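Local coordinates for iron Transport-associated domain protein (Bacillus anthracis, PDB 4H8Q) that binds heme as the fifth NEAT domain of the anthrax hemophore IsdX2, which probably scavenges heme from methemoglobin as a source of iron, at residues I18-T27 against D119-K128; E60-E68 against L101-M112. The protein carries 1 engineered substitution. All coordinates share one frame; numbering follows the deposited sequence.

Contact 1. Residues I18-T27 against D119-K128; sequences IAFKVLKDKT and DVQIQFDPTK. With HEM (protoporphyrin IX containing Fe), chain B.
Phe-20 to Leu-23 pair antiparallel with Gln-121 to Phe-124, and the axes of strands 18-24 and 119-125 approach to 4.5 Å. Lys-21 with Gln-123 and Leu-23 with Gln-121 form hydrogen-bonded pairs; Phe-20 with Phe-124 and Val-22 with Ile-122 are non-hydrogen-bonded. The first and last strands of the sheet thereby close the immunoglobulin-like beta barrel of the NEAT domain.

Phe-20, Val-22, Ile-122 and Phe-124 share the inner, apolar face. Ile-18 CD1 packs 3.7 Å from Phe-124 CB. Phe-20 holds CG between its backbone N and carbonyl carbon (chi1 70°), which leads the ring toward Met-54 and leaves CB 3.7 Å from Phe-124 CD2. Branched Val-22 follows, its CG1 3.7 Å from Val-120 CB. This end borders the heme, Lys-24 at a propionate and Val-120 at methyl CMD.

On the other face, buried Gln-121 bends at chi2 (81°) under the type II turn 24-27. Its NE2 donates to the anti lone pair of Asp-25 OD1 (2.8 Å, 172°), while OE1 accepts from Lys-26 N at 2.7 Å and from a water. Asp-25 OD2 forms a salt bridge with Lys-26 NZ at 3.0 Å and shares a second water with Asp-119 OD1; Lys-104 pairs with Asp-119 OD2. An amide, donor on one branch and acceptor on the other, is thus fixed in rotation, and two lysines probably offset the two close carboxylates.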
loop_
_atom_site.group_PDB
_atom_site.type_symbol
_atom_site.label_atom_id
_atom_site.label_comp_id
_atom_site.label_asym_id
_atom_site.label_seq_id
_atom_site.Cartn_x
_atom_site.Cartn_y
_atom_site.Cartn_z
ATOM N N ILE A 18 -6.926 -3.291 9.388
ATOM C CA ILE A 18 -6.533 -4.505 8.686
ATOM C C ILE A 18 -5.020 -4.643 8.608
ATOM O O ILE A 18 -4.326 -3.782 8.077
ATOM C CB ILE A 18 -7.183 -4.609 7.288
ATOM C CG1 ILE A 18 -6.807 -5.947 6.632
ATOM C CG2 ILE A 18 -6.800 -3.416 6.420
ATOM C CD1 ILE A 18 -7.722 -6.344 5.481
ATOM N N ALA A 19 -4.502 -5.736 9.161
ATOM C CA ALA A 19 -3.067 -5.974 9.111
ATOM C C ALA A 19 -2.658 -6.453 7.728
ATOM O O ALA A 19 -3.450 -7.068 7.016
ATOM C CB ALA A 19 -2.657 -7.008 10.163
ATOM N N PHE A 20 -1.417 -6.178 7.350
ATOM C CA PHE A 20 -0.915 -6.622 6.050
ATOM C C PHE A 20 0.606 -6.644 6.061
ATOM O O PHE A 20 1.246 -6.099 6.977
ATOM C CB PHE A 20 -1.404 -5.693 4.931
ATOM C CG PHE A 20 -0.764 -4.336 4.971
ATOM C CD1 PHE A 20 -1.275 -3.343 5.796
ATOM C CD2 PHE A 20 0.360 -4.058 4.200
ATOM C CE1 PHE A 20 -0.673 -2.096 5.853
ATOM C CE2 PHE A 20 0.964 -2.811 4.242
ATOM C CZ PHE A 20 0.449 -1.828 5.071
ATOM N N LYS A 21 1.173 -7.276 5.036
ATOM C CA LYS A 21 2.605 -7.292 4.812
ATOM C C LYS A 21 2.835 -7.010 3.331
ATOM O O LYS A 21 1.995 -7.357 2.493
ATOM C CB LYS A 21 3.179 -8.674 5.163
ATOM C CG LYS A 21 3.161 -9.008 6.642
ATOM C CD LYS A 21 3.575 -10.460 6.875
ATOM C CE LYS A 21 3.563 -10.817 8.362
ATOM N NZ LYS A 21 3.852 -12.268 8.589
ATOM N N VAL A 22 3.954 -6.373 3.012
ATOM C CA VAL A 22 4.372 -6.226 1.626
ATOM C C VAL A 22 5.416 -7.292 1.331
ATOM O O VAL A 22 6.402 -7.413 2.055
ATOM C CB VAL A 22 4.962 -4.835 1.347
ATOM C CG1 VAL A 22 5.270 -4.669 -0.144
ATOM C CG2 VAL A 22 3.974 -3.753 1.803
ATOM N N LEU A 23 5.191 -8.042 0.257
ATOM C CA LEU A 23 6.039 -9.173 -0.106
ATOM C C LEU A 23 6.875 -8.880 -1.342
ATOM O O LEU A 23 6.435 -8.197 -2.263
ATOM C CB LEU A 23 5.164 -10.403 -0.359
ATOM C CG LEU A 23 4.235 -10.829 0.775
ATOM C CD1 LEU A 23 3.352 -11.999 0.322
ATOM C CD2 LEU A 23 5.041 -11.186 2.035
ATOM N N LYS A 24 8.096 -9.403 -1.362
ATOM C CA LYS A 24 8.934 -9.331 -2.543
ATOM C C LYS A 24 8.256 -10.047 -3.714
ATOM O O LYS A 24 7.647 -11.100 -3.528
ATOM C CB LYS A 24 10.296 -9.949 -2.217
ATOM C CG LYS A 24 11.253 -10.012 -3.375
ATOM C CD LYS A 24 12.609 -10.537 -2.910
ATOM C CE LYS A 24 13.570 -10.683 -4.076
ATOM N NZ LYS A 24 14.888 -11.203 -3.628
ATOM N N ASP A 25 8.361 -9.461 -4.901
ATOM C CA ASP A 25 7.629 -9.910 -6.087
ATOM C C ASP A 25 7.757 -11.422 -6.312
ATOM O O ASP A 25 8.870 -11.945 -6.400
ATOM C CB ASP A 25 8.136 -9.157 -7.316
ATOM C CG ASP A 25 7.321 -9.450 -8.574
ATOM O OD1 ASP A 25 6.078 -9.540 -8.489
ATOM O OD2 ASP A 25 7.940 -9.575 -9.655
ATOM N N LYS A 26 6.612 -12.099 -6.388
ATOM C CA LYS A 26 6.551 -13.536 -6.688
ATOM C C LYS A 26 7.145 -14.425 -5.590
ATOM O O LYS A 26 7.526 -15.572 -5.849
ATOM C CB LYS A 26 7.209 -13.841 -8.037
ATOM C CG LYS A 26 6.608 -13.079 -9.214
ATOM C CD LYS A 26 7.245 -13.527 -10.526
ATOM C CE LYS A 26 6.627 -12.829 -11.728
ATOM N NZ LYS A 26 7.131 -11.438 -11.906
ATOM N N THR A 27 7.214 -13.903 -4.368
ATOM C CA THR A 27 7.744 -14.655 -3.235
ATOM C C THR A 27 6.868 -14.540 -2.003
ATOM O O THR A 27 5.917 -13.744 -1.969
ATOM C CB THR A 27 9.146 -14.163 -2.820
ATOM O OG1 THR A 27 9.024 -12.961 -2.042
ATOM C CG2 THR A 27 10.014 -13.905 -4.030
ATOM N N ASP A 119 8.134 -4.226 -8.629
ATOM C CA ASP A 119 6.858 -4.858 -8.368
ATOM C C ASP A 119 6.857 -5.447 -6.956
ATOM O O ASP A 119 7.874 -5.950 -6.487
ATOM C CB ASP A 119 6.617 -5.972 -9.394
ATOM C CG ASP A 119 6.461 -5.440 -10.807
ATOM O OD1 ASP A 119 7.212 -5.878 -11.701
ATOM O OD2 ASP A 119 5.579 -4.597 -11.033
ATOM N N VAL A 120 5.729 -5.363 -6.261
ATOM C CA VAL A 120 5.564 -6.051 -4.988
ATOM C C VAL A 120 4.145 -6.592 -4.900
ATOM O O VAL A 120 3.285 -6.247 -5.725
ATOM C CB VAL A 120 5.769 -5.102 -3.792
ATOM C CG1 VAL A 120 7.192 -4.599 -3.742
ATOM C CG2 VAL A 120 4.790 -3.918 -3.888
ATOM N N GLN A 121 3.906 -7.447 -3.911
ATOM C CA GLN A 121 2.551 -7.876 -3.591
ATOM C C GLN A 121 2.175 -7.463 -2.181
ATOM O O GLN A 121 2.998 -7.501 -1.269
ATOM C CB GLN A 121 2.390 -9.392 -3.732
ATOM C CG GLN A 121 2.254 -9.865 -5.167
ATOM C CD GLN A 121 3.587 -9.968 -5.862
ATOM O OE1 GLN A 121 4.472 -10.688 -5.401
ATOM N NE2 GLN A 121 3.746 -9.254 -6.971
ATOM N N ILE A 122 0.925 -7.058 -2.003
ATOM C CA ILE A 122 0.410 -6.795 -0.672
ATOM C C ILE A 122 -0.450 -7.974 -0.247
ATOM O O ILE A 122 -1.348 -8.391 -0.983
ATOM C CB ILE A 122 -0.433 -5.505 -0.646
ATOM C CG1 ILE A 122 0.454 -4.309 -0.997
ATOM C CG2 ILE A 122 -1.067 -5.318 0.729
ATOM C CD1 ILE A 122 -0.316 -3.026 -1.363
ATOM N N GLN A 123 -0.171 -8.518 0.932
ATOM C CA GLN A 123 -1.004 -9.580 1.488
ATOM C C GLN A 123 -1.650 -9.091 2.769
ATOM O O GLN A 123 -0.964 -8.806 3.745
ATOM C CB GLN A 123 -0.192 -10.846 1.767
ATOM C CG GLN A 123 -1.046 -12.002 2.264
ATOM C CD GLN A 123 -1.333 -13.019 1.171
ATOM O OE1 GLN A 123 -0.451 -13.786 0.778
ATOM N NE2 GLN A 123 -2.565 -13.023 0.666
ATOM N N PHE A 124 -2.975 -8.979 2.744
ATOM C CA PHE A 124 -3.739 -8.622 3.928
ATOM C C PHE A 124 -3.988 -9.871 4.756
ATOM O O PHE A 124 -4.020 -10.985 4.219
ATOM C CB PHE A 124 -5.077 -7.987 3.537
ATOM C CG PHE A 124 -4.931 -6.767 2.667
ATOM C CD1 PHE A 124 -5.050 -6.865 1.297
ATOM C CD2 PHE A 124 -4.666 -5.527 3.233
ATOM C CE1 PHE A 124 -4.904 -5.752 0.489
ATOM C CE2 PHE A 124 -4.524 -4.404 2.432
ATOM C CZ PHE A 124 -4.647 -4.521 1.062
ATOM N N ASP A 125 -4.158 -9.687 6.062
ATOM C CA ASP A 125 -4.537 -10.789 6.939
ATOM C C ASP A 125 -5.680 -10.353 7.845
ATOM O O ASP A 125 -5.452 -9.894 8.963
ATOM C CB ASP A 125 -3.342 -11.263 7.769
ATOM C CG ASP A 125 -3.669 -12.479 8.617
ATOM O OD1 ASP A 125 -4.839 -12.912 8.611
ATOM O OD2 ASP A 125 -2.757 -12.994 9.296
ATOM N N PRO A 126 -6.922 -10.485 7.353
ATOM C CA PRO A 126 -8.114 -10.006 8.060
ATOM C C PRO A 126 -8.258 -10.610 9.448
ATOM O O PRO A 126 -8.882 -9.998 10.316
ATOM C CB PRO A 126 -9.259 -10.481 7.165
ATOM C CG PRO A 126 -8.657 -10.537 5.808
ATOM C CD PRO A 126 -7.258 -11.034 6.029
ATOM N N THR A 127 -7.673 -11.786 9.655
ATOM C CA THR A 127 -7.837 -12.518 10.905
ATOM C C THR A 127 -6.865 -12.063 11.991
ATOM O O THR A 127 -7.047 -12.376 13.169
ATOM C CB THR A 127 -7.669 -14.047 10.690
ATOM O OG1 THR A 127 -6.277 -14.378 10.612
ATOM C CG2 THR A 127 -8.357 -14.490 9.415
ATOM N N LYS A 128 -5.834 -11.320 11.602
ATOM C CA LYS A 128 -4.770 -10.980 12.535
ATOM C C LYS A 128 -5.108 -9.809 13.445
ATOM O O LYS A 128 -5.777 -8.862 13.031
ATOM C CB LYS A 128 -3.478 -10.674 11.770
ATOM C CG LYS A 128 -2.296 -10.364 12.674
ATOM C CD LYS A 128 -0.994 -10.303 11.897
ATOM C CE LYS A 128 0.203 -10.365 12.835
ATOM N NZ LYS A 128 0.172 -9.285 13.863
HETATM C CHA HEM B . 15.527 -3.881 -2.995
HETATM C CHB HEM B . 18.523 -1.084 -0.395
HETATM C CHC HEM B . 14.972 2.171 0.302
HETATM C CHD HEM B . 11.818 -0.888 -1.780
HETATM C C1A HEM B . 16.640 -3.397 -2.360
HETATM C C2A HEM B . 17.947 -4.027 -2.339
HETATM C C3A HEM B . 18.758 -3.249 -1.614
HETATM C C4A HEM B . 18.009 -2.098 -1.165
HETATM C CMA HEM B . 20.248 -3.500 -1.301
HETATM C CAA HEM B . 18.309 -5.374 -3.016
HETATM C CBA HEM B . 17.612 -6.517 -2.278
HETATM C CGA HEM B . 18.006 -6.584 -0.817
HETATM O O1A HEM B . 19.219 -6.479 -0.508
HETATM O O2A HEM B . 17.119 -6.766 0.059
HETATM C C1B HEM B . 17.815 0.016 0.033
HETATM C C2B HEM B . 18.336 1.053 0.892
HETATM C C3B HEM B . 17.372 1.948 1.091
HETATM C C4B HEM B . 16.192 1.522 0.358
HETATM C CMB HEM B . 19.761 1.090 1.492
HETATM C CAB HEM B . 17.525 3.219 1.956
HETATM C CBB HEM B . 16.469 3.987 2.203
HETATM C C1C HEM B . 13.800 1.616 -0.173
HETATM C C2C HEM B . 12.478 2.208 -0.084
HETATM C C3C HEM B . 11.605 1.371 -0.659
HETATM C C4C HEM B . 12.341 0.210 -1.137
HETATM C CMC HEM B . 12.158 3.583 0.556
HETATM C CAC HEM B . 10.084 1.594 -0.795
HETATM C CBC HEM B . 9.366 0.748 -1.533
HETATM C C1D HEM B . 12.542 -1.939 -2.292
HETATM C C2D HEM B . 11.946 -3.019 -3.032
HETATM C C3D HEM B . 13.083 -3.947 -3.408
HETATM C C4D HEM B . 14.272 -3.339 -2.863
HETATM C CMD HEM B . 10.460 -3.205 -3.368
HETATM C CAD HEM B . 12.984 -5.255 -4.213
HETATM C CBD HEM B . 13.136 -6.449 -3.282
HETATM C CGD HEM B . 12.090 -6.451 -2.204
HETATM O O1D HEM B . 10.865 -6.340 -2.507
HETATM O O2D HEM B . 12.492 -6.590 -1.020
HETATM N NA HEM B . 16.714 -2.227 -1.639
HETATM N NB HEM B . 16.501 0.332 -0.275
HETATM N NC HEM B . 13.669 0.396 -0.810
HETATM N ND HEM B . 13.918 -2.155 -2.210
HETATM FE FE HEM B . 15.248 -0.810 -1.436
HETATM O O HOH W 1 -6.219 -7.697 10.486
HETATM O O HOH W 2 9.898 -6.969 -4.997
HETATM O O HOH W 3 6.932 -8.846 -12.073
HETATM O O HOH W 4 3.988 -12.700 -3.588
#

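Contact 2. Residues E60-E68 against L101-M112; sequences EWITKFQTE and LNAKVKVDIDSM. With HEM (protoporphyrin IX containing Fe), chain B.
Ile-109 lies over the indole of Trp-61 at the end of an antiparallel strand pair, 62-68 with 101-109, in the immunoglobulin-like beta barrel of the NEAT domain. A classic beta bulge lies nearby: Thr-63 N donates to Lys-106 O at 2.8 Å, and Lys-64 N reaches the same oxygen weakly.

Packing is tight at this end. Ile-109 CG1 sits 3.7 Å from the centroid of the Trp-61 five-membered ring, 10° off its normal, a CH-pi contact that lays an aliphatic branch against the flat indole; Met-112 adds an oblique Met-aromatic contact on the exposed rim. On the apolar face Ile-62 CG2 touches Val-105 CG2 at 3.7 Å, and Phe-65 CE1 obliquely meets Ala-103 CB (4.1 Å), a methyl small enough to leave room for the ring. Trp-61, Val-105, Val-107 and Ile-109 line part of the heme pocket.

The opposite face is polar and turned to solvent. Lys-64 and Lys-106 pack loosely, in contact as far as CD before their ammonium groups part; Gln-66 turns its amide nitrogen to Asp-75, and Asn-102 ND2 donates to Glu-68 OE1. Asp-108 is held more firmly: its OD1 accepts both Thr-63 OG1, at 2.7 Å nearly along its C-O bond, and Lys-106 NZ, at 2.8 Å on its syn lone pair.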
loop_
_atom_site.group_PDB
_atom_site.type_symbol
_atom_site.label_atom_id
_atom_site.label_comp_id
_atom_site.label_asym_id
_atom_site.label_seq_id
_atom_site.Cartn_x
_atom_site.Cartn_y
_atom_site.Cartn_z
ATOM N N GLU A 60 8.827 11.380 0.938
ATOM C CA GLU A 60 9.620 12.097 -0.048
ATOM C C GLU A 60 10.387 11.155 -0.985
ATOM O O GLU A 60 10.637 11.490 -2.138
ATOM C CB GLU A 60 10.595 13.017 0.686
ATOM C CG GLU A 60 11.611 13.716 -0.176
ATOM C CD GLU A 60 12.579 14.535 0.666
ATOM O OE1 GLU A 60 13.800 14.493 0.395
ATOM O OE2 GLU A 60 12.111 15.214 1.608
ATOM N N TRP A 61 10.750 9.980 -0.481
ATOM C CA TRP A 61 11.501 9.002 -1.281
ATOM C C TRP A 61 10.617 8.186 -2.218
ATOM O O TRP A 61 11.083 7.645 -3.221
ATOM C CB TRP A 61 12.210 8.018 -0.356
ATOM C CG TRP A 61 13.359 8.576 0.385
ATOM C CD1 TRP A 61 13.946 9.802 0.218
ATOM C CD2 TRP A 61 14.075 7.922 1.431
ATOM N NE1 TRP A 61 14.992 9.942 1.101
ATOM C CE2 TRP A 61 15.089 8.808 1.856
ATOM C CE3 TRP A 61 13.958 6.676 2.050
ATOM C CZ2 TRP A 61 15.983 8.477 2.875
ATOM C CZ3 TRP A 61 14.844 6.351 3.062
ATOM C CH2 TRP A 61 15.848 7.248 3.463
ATOM N N ILE A 62 9.342 8.066 -1.881
ATOM C CA ILE A 62 8.462 7.209 -2.668
ATOM C C ILE A 62 7.759 8.068 -3.700
ATOM O O ILE A 62 6.833 8.801 -3.380
ATOM C CB ILE A 62 7.461 6.456 -1.766
ATOM C CG1 ILE A 62 8.216 5.673 -0.687
ATOM C CG2 ILE A 62 6.593 5.531 -2.606
ATOM C CD1 ILE A 62 7.325 5.057 0.385
ATOM N N THR A 63 8.224 8.009 -4.941
ATOM C CA THR A 63 7.734 8.941 -5.953
ATOM C C THR A 63 6.503 8.460 -6.713
ATOM O O THR A 63 5.744 9.272 -7.248
ATOM C CB THR A 63 8.845 9.381 -6.917
ATOM O OG1 THR A 63 9.413 8.230 -7.538
ATOM C CG2 THR A 63 9.936 10.120 -6.157
ATOM N N LYS A 64 6.303 7.149 -6.765
ATOM C CA LYS A 64 5.112 6.582 -7.385
ATOM C C LYS A 64 4.647 5.376 -6.597
ATOM O O LYS A 64 5.463 4.612 -6.068
ATOM C CB LYS A 64 5.386 6.131 -8.822
ATOM C CG LYS A 64 5.625 7.246 -9.819
ATOM C CD LYS A 64 5.707 6.679 -11.233
ATOM C CE LYS A 64 5.606 7.784 -12.277
ATOM N NZ LYS A 64 5.801 7.268 -13.667
ATOM N N PHE A 65 3.333 5.200 -6.519
ATOM C CA PHE A 65 2.776 3.999 -5.916
ATOM C C PHE A 65 1.501 3.606 -6.647
ATOM O O PHE A 65 0.560 4.399 -6.733
ATOM C CB PHE A 65 2.487 4.193 -4.421
ATOM C CG PHE A 65 1.880 2.983 -3.780
ATOM C CD1 PHE A 65 2.640 1.832 -3.595
ATOM C CD2 PHE A 65 0.547 2.964 -3.420
ATOM C CE1 PHE A 65 2.088 0.702 -3.025
ATOM C CE2 PHE A 65 -0.020 1.830 -2.846
ATOM C CZ PHE A 65 0.751 0.702 -2.640
ATOM N N GLN A 66 1.473 2.386 -7.182
ATOM C CA GLN A 66 0.338 1.954 -7.997
ATOM C C GLN A 66 -0.167 0.592 -7.546
ATOM O O GLN A 66 0.594 -0.235 -7.035
ATOM C CB GLN A 66 0.747 1.885 -9.469
ATOM C CG GLN A 66 1.304 3.182 -9.995
ATOM C CD GLN A 66 1.736 3.085 -11.440
ATOM O OE1 GLN A 66 1.971 1.994 -11.962
ATOM N NE2 GLN A 66 1.856 4.234 -12.093
ATOM N N THR A 67 -1.459 0.346 -7.729
ATOM C CA THR A 67 -1.991 -0.977 -7.459
ATOM C C THR A 67 -2.769 -1.467 -8.671
ATOM O O THR A 67 -3.195 -0.667 -9.506
ATOM C CB THR A 67 -2.889 -1.000 -6.207
ATOM O OG1 THR A 67 -4.032 -0.158 -6.410
ATOM C CG2 THR A 67 -2.123 -0.512 -4.993
ATOM N N GLU A 68 -2.928 -2.780 -8.774
ATOM C CA GLU A 68 -3.607 -3.359 -9.930
ATOM C C GLU A 68 -5.098 -3.096 -9.836
ATOM O O GLU A 68 -5.721 -3.362 -8.807
ATOM C CB GLU A 68 -3.341 -4.864 -10.034
ATOM C CG GLU A 68 -3.986 -5.509 -11.267
ATOM C CD GLU A 68 -3.317 -6.811 -11.686
ATOM O OE1 GLU A 68 -2.654 -7.450 -10.844
ATOM O OE2 GLU A 68 -3.454 -7.194 -12.867
ATOM N N LEU A 101 -2.470 -8.671 -3.622
ATOM C CA LEU A 101 -2.742 -7.542 -4.497
ATOM C C LEU A 101 -1.425 -7.086 -5.093
ATOM O O LEU A 101 -0.478 -6.811 -4.358
ATOM C CB LEU A 101 -3.382 -6.406 -3.698
ATOM C CG LEU A 101 -3.633 -5.098 -4.452
ATOM C CD1 LEU A 101 -4.613 -5.289 -5.626
ATOM C CD2 LEU A 101 -4.142 -4.037 -3.493
ATOM N N ASN A 102 -1.343 -7.041 -6.418
ATOM C CA ASN A 102 -0.132 -6.568 -7.074
ATOM C C ASN A 102 -0.008 -5.059 -6.987
ATOM O O ASN A 102 -0.990 -4.334 -7.155
ATOM C CB ASN A 102 -0.102 -6.989 -8.538
ATOM C CG ASN A 102 0.028 -8.483 -8.709
ATOM O OD1 ASN A 102 0.777 -9.142 -7.981
ATOM N ND2 ASN A 102 -0.702 -9.032 -9.677
ATOM N N ALA A 103 1.207 -4.585 -6.734
ATOM C CA ALA A 103 1.460 -3.153 -6.679
ATOM C C ALA A 103 2.821 -2.850 -7.284
ATOM O O ALA A 103 3.626 -3.754 -7.520
ATOM C CB ALA A 103 1.391 -2.652 -5.241
ATOM N N LYS A 104 3.058 -1.576 -7.553
ATOM C CA LYS A 104 4.321 -1.120 -8.110
ATOM C C LYS A 104 4.742 0.096 -7.317
ATOM O O LYS A 104 3.900 0.880 -6.861
ATOM C CB LYS A 104 4.149 -0.713 -9.570
ATOM C CG LYS A 104 3.925 -1.886 -10.518
ATOM C CD LYS A 104 3.544 -1.400 -11.904
ATOM C CE LYS A 104 3.480 -2.559 -12.890
ATOM N NZ LYS A 104 4.829 -3.181 -13.075
ATOM N N VAL A 105 6.045 0.257 -7.148
ATOM C CA VAL A 105 6.570 1.392 -6.401
ATOM C C VAL A 105 7.789 1.958 -7.128
ATOM O O VAL A 105 8.579 1.209 -7.707
ATOM C CB VAL A 105 6.907 0.999 -4.935
ATOM C CG1 VAL A 105 8.066 -0.025 -4.871
ATOM C CG2 VAL A 105 7.204 2.236 -4.099
ATOM N N LYS A 106 7.915 3.285 -7.134
ATOM C CA LYS A 106 9.116 3.940 -7.628
ATOM C C LYS A 106 9.760 4.699 -6.480
ATOM O O LYS A 106 9.088 5.427 -5.757
ATOM C CB LYS A 106 8.807 4.884 -8.788
ATOM C CG LYS A 106 10.038 5.526 -9.409
ATOM C CD LYS A 106 9.657 6.278 -10.676
ATOM C CE LYS A 106 10.879 6.784 -11.434
ATOM N NZ LYS A 106 11.419 8.019 -10.814
ATOM N N VAL A 107 11.064 4.518 -6.309
ATOM C CA VAL A 107 11.789 5.124 -5.199
ATOM C C VAL A 107 12.923 5.987 -5.742
ATOM O O VAL A 107 13.646 5.578 -6.657
ATOM C CB VAL A 107 12.388 4.047 -4.278
ATOM C CG1 VAL A 107 13.020 4.683 -3.042
ATOM C CG2 VAL A 107 11.328 3.021 -3.877
ATOM N N ASP A 108 13.059 7.192 -5.197
ATOM C CA ASP A 108 14.143 8.092 -5.589
ATOM C C ASP A 108 14.777 8.734 -4.376
ATOM O O ASP A 108 14.124 9.490 -3.650
ATOM C CB ASP A 108 13.658 9.177 -6.548
ATOM C CG ASP A 108 13.256 8.625 -7.891
ATOM O OD1 ASP A 108 12.034 8.503 -8.133
ATOM O OD2 ASP A 108 14.158 8.306 -8.705
ATOM N N ILE A 109 16.055 8.429 -4.157
ATOM C CA ILE A 109 16.811 9.059 -3.091
ATOM C C ILE A 109 18.027 9.707 -3.734
ATOM O O ILE A 109 19.042 9.050 -3.963
ATOM C CB ILE A 109 17.254 8.052 -2.021
ATOM C CG1 ILE A 109 16.084 7.143 -1.617
ATOM C CG2 ILE A 109 17.827 8.793 -0.814
ATOM C CD1 ILE A 109 16.434 6.104 -0.603
ATOM N N ASP A 110 17.914 10.993 -4.046
ATOM C CA ASP A 110 18.958 11.684 -4.801
ATOM C C ASP A 110 20.317 11.618 -4.114
ATOM O O ASP A 110 21.341 11.409 -4.762
ATOM C CB ASP A 110 18.573 13.147 -5.058
ATOM C CG ASP A 110 17.441 13.293 -6.069
ATOM O OD1 ASP A 110 17.166 12.327 -6.812
ATOM O OD2 ASP A 110 16.831 14.384 -6.129
ATOM N N SER A 111 20.322 11.783 -2.798
ATOM C CA SER A 111 21.571 11.862 -2.046
ATOM C C SER A 111 22.310 10.527 -1.902
ATOM O O SER A 111 23.464 10.501 -1.472
ATOM C CB SER A 111 21.316 12.469 -0.664
ATOM O OG SER A 111 20.583 11.578 0.150
ATOM N N MET A 112 21.654 9.420 -2.243
ATOM C CA MET A 112 22.271 8.105 -2.105
ATOM C C MET A 112 22.336 7.389 -3.450
ATOM O O MET A 112 22.604 6.191 -3.512
ATOM C CB MET A 112 21.507 7.251 -1.094
ATOM C CG MET A 112 21.431 7.846 0.310
ATOM S SD MET A 112 20.308 6.907 1.364
ATOM C CE MET A 112 19.916 8.155 2.598
HETATM C CHA HEM B . 15.527 -3.881 -2.995
HETATM C CHB HEM B . 18.523 -1.084 -0.395
HETATM C CHC HEM B . 14.972 2.171 0.302
HETATM C CHD HEM B . 11.818 -0.888 -1.780
HETATM C C1A HEM B . 16.640 -3.397 -2.360
HETATM C C2A HEM B . 17.947 -4.027 -2.339
HETATM C C3A HEM B . 18.758 -3.249 -1.614
HETATM C C4A HEM B . 18.009 -2.098 -1.165
HETATM C CMA HEM B . 20.248 -3.500 -1.301
HETATM C CAA HEM B . 18.309 -5.374 -3.016
HETATM C CBA HEM B . 17.612 -6.517 -2.278
HETATM C CGA HEM B . 18.006 -6.584 -0.817
HETATM O O1A HEM B . 19.219 -6.479 -0.508
HETATM O O2A HEM B . 17.119 -6.766 0.059
HETATM C C1B HEM B . 17.815 0.016 0.033
HETATM C C2B HEM B . 18.336 1.053 0.892
HETATM C C3B HEM B . 17.372 1.948 1.091
HETATM C C4B HEM B . 16.192 1.522 0.358
HETATM C CMB HEM B . 19.761 1.090 1.492
HETATM C CAB HEM B . 17.525 3.219 1.956
HETATM C CBB HEM B . 16.469 3.987 2.203
HETATM C C1C HEM B . 13.800 1.616 -0.173
HETATM C C2C HEM B . 12.478 2.208 -0.084
HETATM C C3C HEM B . 11.605 1.371 -0.659
HETATM C C4C HEM B . 12.341 0.210 -1.137
HETATM C CMC HEM B . 12.158 3.583 0.556
HETATM C CAC HEM B . 10.084 1.594 -0.795
HETATM C CBC HEM B . 9.366 0.748 -1.533
HETATM C C1D HEM B . 12.542 -1.939 -2.292
HETATM C C2D HEM B . 11.946 -3.019 -3.032
HETATM C C3D HEM B . 13.083 -3.947 -3.408
HETATM C C4D HEM B . 14.272 -3.339 -2.863
HETATM C CMD HEM B . 10.460 -3.205 -3.368
HETATM C CAD HEM B . 12.984 -5.255 -4.213
HETATM C CBD HEM B . 13.136 -6.449 -3.282
HETATM C CGD HEM B . 12.090 -6.451 -2.204
HETATM O O1D HEM B . 10.865 -6.340 -2.507
HETATM O O2D HEM B . 12.492 -6.590 -1.020
HETATM N NA HEM B . 16.714 -2.227 -1.639
HETATM N NB HEM B . 16.501 0.332 -0.275
HETATM N NC HEM B . 13.669 0.396 -0.810
HETATM N ND HEM B . 13.918 -2.155 -2.210
HETATM FE FE HEM B . 15.248 -0.810 -1.436
HETATM O O HOH W 5 12.571 11.705 -4.034
HETATM O O HOH W 6 -3.599 -7.901 -8.097
#

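Overall arrangement
Contacts 1 and 2 have centres 16 Å apart in one sheet and meet because strands 101-109 and 114-125 are neighbours. Ile-122 N probably bonds to Leu-101 O at 2.8 Å; on the inner face Ile-122 CD1 packs 4.1 Å from Phe-65 CZ, and outside a salt bridge joins Asp-119 OD2 to Lys-104 NZ at 2.6 Å. Both border the heme at different edges. Contact 1 borders a propionate, where a water links Asp-25 N and Asp-119 O to O1D, and Val-120 CG1 lies 3.6 Å from the methyl CMD. Contact 2 lines the vinyl side, with Val-107 CG2 3.6 Å from CAC and Ile-109 CD1 3.5 Å from CBB.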